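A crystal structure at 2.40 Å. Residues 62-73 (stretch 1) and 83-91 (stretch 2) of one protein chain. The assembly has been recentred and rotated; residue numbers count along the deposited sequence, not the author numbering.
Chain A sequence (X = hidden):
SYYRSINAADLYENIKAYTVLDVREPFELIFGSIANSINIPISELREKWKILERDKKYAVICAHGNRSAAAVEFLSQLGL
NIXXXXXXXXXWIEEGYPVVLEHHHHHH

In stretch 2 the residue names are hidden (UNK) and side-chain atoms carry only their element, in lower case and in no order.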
# COMPACT_ATOMS: atom_id res chain seq x y z
N CYS A 62 -1.20 -4.79 -0.51
CA CYS A 62 -2.20 -5.73 -0.08
C CYS A 62 -1.52 -7.03 0.36
O CYS A 62 -0.29 -7.10 0.37
CB CYS A 62 -3.12 -5.96 -1.26
SG CYS A 62 -4.39 -7.07 -0.96
N ALA A 63 -2.27 -8.05 0.74
CA ALA A 63 -1.62 -9.30 1.14
C ALA A 63 -1.05 -9.95 -0.11
O ALA A 63 0.10 -10.40 -0.12
CB ALA A 63 -2.62 -10.25 1.82
N HIS A 64 -1.85 -9.99 -1.17
CA HIS A 64 -1.43 -10.58 -2.44
C HIS A 64 -1.60 -9.65 -3.62
O HIS A 64 -0.98 -9.86 -4.66
CB HIS A 64 -2.20 -11.88 -2.69
CG HIS A 64 -2.22 -12.80 -1.52
ND1 HIS A 64 -3.30 -12.89 -0.67
CD2 HIS A 64 -1.27 -13.62 -1.01
CE1 HIS A 64 -3.02 -13.73 0.31
NE2 HIS A 64 -1.79 -14.18 0.13
N GLY A 65 -2.45 -8.63 -3.47
CA GLY A 65 -2.65 -7.67 -4.54
C GLY A 65 -4.07 -7.57 -5.08
O GLY A 65 -4.37 -6.71 -5.92
N ASN A 66 -4.96 -8.43 -4.60
CA ASN A 66 -6.34 -8.41 -5.07
C ASN A 66 -7.12 -7.22 -4.52
O ASN A 66 -7.95 -6.65 -5.23
CB ASN A 66 -7.00 -9.73 -4.67
CG ASN A 66 -6.22 -10.48 -3.59
OD1 ASN A 66 -6.17 -10.05 -2.44
ND2 ASN A 66 -5.58 -11.58 -3.98
N ARG A 67 -6.86 -6.85 -3.27
CA ARG A 67 -7.55 -5.74 -2.63
C ARG A 67 -6.91 -4.39 -2.97
O ARG A 67 -7.59 -3.37 -3.08
CB ARG A 67 -7.58 -5.95 -1.11
CG ARG A 67 -8.40 -7.17 -0.68
CD ARG A 67 -8.24 -7.46 0.81
NE ARG A 67 -6.90 -7.96 1.11
CZ ARG A 67 -6.44 -8.20 2.33
NH1 ARG A 67 -5.20 -8.66 2.49
NH2 ARG A 67 -7.20 -7.98 3.40
N SER A 68 -5.59 -4.39 -3.13
CA SER A 68 -4.88 -3.18 -3.47
C SER A 68 -5.33 -2.70 -4.85
O SER A 68 -5.57 -1.51 -5.05
CB SER A 68 -3.37 -3.43 -3.47
OG SER A 68 -3.07 -4.52 -4.31
N ALA A 69 -5.46 -3.63 -5.79
CA ALA A 69 -5.87 -3.29 -7.15
C ALA A 69 -7.18 -2.53 -7.17
O ALA A 69 -7.31 -1.52 -7.88
CB ALA A 69 -6.01 -4.56 -7.99
N ALA A 70 -8.15 -3.00 -6.39
CA ALA A 70 -9.45 -2.36 -6.33
C ALA A 70 -9.38 -0.97 -5.69
O ALA A 70 -10.13 -0.06 -6.07
CB ALA A 70 -10.42 -3.24 -5.58
N ALA A 71 -8.46 -0.80 -4.75
CA ALA A 71 -8.29 0.49 -4.08
C ALA A 71 -7.68 1.51 -5.04
O ALA A 71 -8.04 2.68 -5.04
CB ALA A 71 -7.40 0.33 -2.85
N VAL A 72 -6.74 1.06 -5.86
CA VAL A 72 -6.09 1.96 -6.79
C VAL A 72 -7.06 2.55 -7.81
O VAL A 72 -7.04 3.75 -8.06
CB VAL A 72 -4.96 1.26 -7.53
CG1 VAL A 72 -4.38 2.21 -8.57
CG2 VAL A 72 -3.89 0.84 -6.54
N GLU A 73 -7.91 1.70 -8.38
CA GLU A 73 -8.88 2.15 -9.38
C GLU A 73 -9.82 3.19 -8.78
O GLU A 73 -10.33 4.07 -9.47
CB GLU A 73 -9.70 0.96 -9.89
CG GLU A 73 -9.40 0.54 -11.33
CD GLU A 73 -9.95 1.53 -12.34
OE1 GLU A 73 -9.41 2.65 -12.45
OE2 GLU A 73 -10.95 1.20 -13.02
N UNK A 83 -0.13 4.19 -6.60
CA UNK A 83 0.29 3.09 -7.45
C UNK A 83 -0.01 1.78 -6.73
O UNK A 83 -0.09 1.75 -5.51
c UNK A 83 1.79 3.16 -7.72
c UNK A 83 2.53 3.14 -6.40
c UNK A 83 2.12 4.43 -8.50
N UNK A 84 -0.17 0.70 -7.49
CA UNK A 84 -0.46 -0.62 -6.91
C UNK A 84 0.84 -1.40 -6.77
O UNK A 84 1.69 -1.36 -7.66
c UNK A 84 -1.87 -2.73 -7.24
o UNK A 84 -2.15 -2.80 -6.03
o UNK A 84 -1.95 -3.71 -8.02
c UNK A 84 -1.46 -1.38 -7.81
N UNK A 85 1.02 -2.10 -5.65
CA UNK A 85 2.23 -2.89 -5.43
C UNK A 85 2.01 -4.35 -5.82
O UNK A 85 1.22 -5.07 -5.19
c UNK A 85 2.69 -2.83 -3.95
c UNK A 85 3.96 -3.64 -3.77
c UNK A 85 2.90 -1.40 -3.50
N UNK A 86 2.73 -4.79 -6.84
CA UNK A 86 2.62 -6.16 -7.35
C UNK A 86 3.02 -7.24 -6.35
O UNK A 86 4.06 -7.15 -5.71
o UNK A 86 4.13 -4.13 -11.53
o UNK A 86 5.31 -5.73 -10.57
c UNK A 86 4.29 -5.01 -10.65
c UNK A 86 3.19 -5.19 -9.63
c UNK A 86 3.48 -6.28 -8.61
N UNK A 87 2.18 -8.27 -6.25
CA UNK A 87 2.46 -9.37 -5.36
C UNK A 87 2.05 -9.17 -3.91
O UNK A 87 2.08 -10.11 -3.11
N UNK A 88 1.67 -7.94 -3.56
CA UNK A 88 1.28 -7.65 -2.19
C UNK A 88 2.50 -7.63 -1.29
O UNK A 88 3.64 -7.53 -1.76
N UNK A 89 2.27 -7.72 0.01
CA UNK A 89 3.36 -7.73 0.98
C UNK A 89 3.92 -9.16 1.02
O UNK A 89 5.01 -9.40 1.54
c UNK A 89 3.65 -6.16 4.52
c UNK A 89 2.86 -7.30 2.37
c UNK A 89 4.05 -6.94 3.27
c UNK A 89 2.04 -8.40 3.01
N UNK A 90 3.17 -10.10 0.46
CA UNK A 90 3.61 -11.48 0.40
C UNK A 90 4.88 -11.49 -0.45
O UNK A 90 5.91 -11.99 -0.03
c UNK A 90 2.54 -12.37 -0.24
o UNK A 90 1.52 -14.13 -2.44
n UNK A 90 1.67 -15.76 -0.90
c UNK A 90 3.02 -13.77 -0.60
c UNK A 90 2.00 -14.57 -1.39
N UNK A 91 4.77 -10.92 -1.65
CA UNK A 91 5.89 -10.86 -2.57
C UNK A 91 7.04 -10.09 -1.94
O UNK A 91 8.20 -10.49 -2.02
o UNK A 91 6.56 -9.87 -4.70
c UNK A 91 5.46 -10.16 -3.86
O HOH W 1 -0.59 -5.11 -3.11

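Position 83 carries three carbons, one bearing the other two, on a strand that runs antiparallel to the helix of stretch 1. Its CA-to-CB bond points away from that helix, and the contact is made by backbone: CG2 of Val 72 lies 4.0 Å from the carbonyl C of 83. A fork at the first carbon with no polar atom is Val 83.

Position 84 faces the other way, toward the helix. It has two carbons, the second carrying two oxygens. One oxygen sits 2.6 Å from OG of Ser 68, and the first carbon, CB, packs 3.5 Å from CG2 of Val 72. A short carboxylate is Asp 84. Ser 68 OG donates a hydrogen bond to its OD1 across that 2.6 Å, a close pairing for two buried side chains, while OD2 is satisfied elsewhere in the structure.

Position 85 again shows one carbon bearing two, turned sideways, with no side-chain atom closer than 5.6 Å to stretch 1. This is Val 85. Its carbonyl does the work here: a water lies 2.8 Å from Val 85 O and 2.8 Å from Ser 68 OG, donating to both, and takes a weak bond from Cys 62 N at 2.7 Å.

Position 86 has a chain of three carbons, the last with two oxygens, pointing away and touching nothing on stretch 1. It is Glu 86, on the exposed side of a type II turn running from Val 85 to 88.

Position 87 has no side-chain atoms; its backbone C lies 3.2 Å from His 64 O. It is Gly 87. Its phi of 83° and psi of -9° would jam a CB against the preceding carbonyl oxygen, and that CB would also clash with the CB of 91, at 2.2 Å.

Position 88 is also bare, and phi is again positive, at 73°. Here stretch 1 adds its own demand: an ideal CB would fall 2.3 Å from Ala 63 O, 2.5 Å from His 64 N and 2.6 Å from Cys 62 O. This is Gly 88, whose CA comes within 4.0 Å of His 64 CA.

Position 89 has four carbons, forked at the first with one arm two carbons long. The end of its side chain leads away, but its backbone N donates to Cys 62 O at 2.7 Å. It is Ile 89.

Position 90 has three carbons, the third carrying one oxygen and one nitrogen, and its backbone N donates to Ala 63 O at 3.1 Å. It is Gln 90, and its OE1 lies 3.2 Å from His 64 CD2, near the plane of the ring at its edge.

Position 91, one carbon then one oxygen, is Ser 91; it makes no contact with stretch 1.

The contact therefore works at two sites. Bare backbone at Gly 88 lets the loop of stretch 1 approach closely, and successive amides meet successive carbonyls. Farther along, Asp 84 meets Ser 68 beside Val 72, with the water joining the two sites.

Stretch 2 83-91: VDVEGGIQS
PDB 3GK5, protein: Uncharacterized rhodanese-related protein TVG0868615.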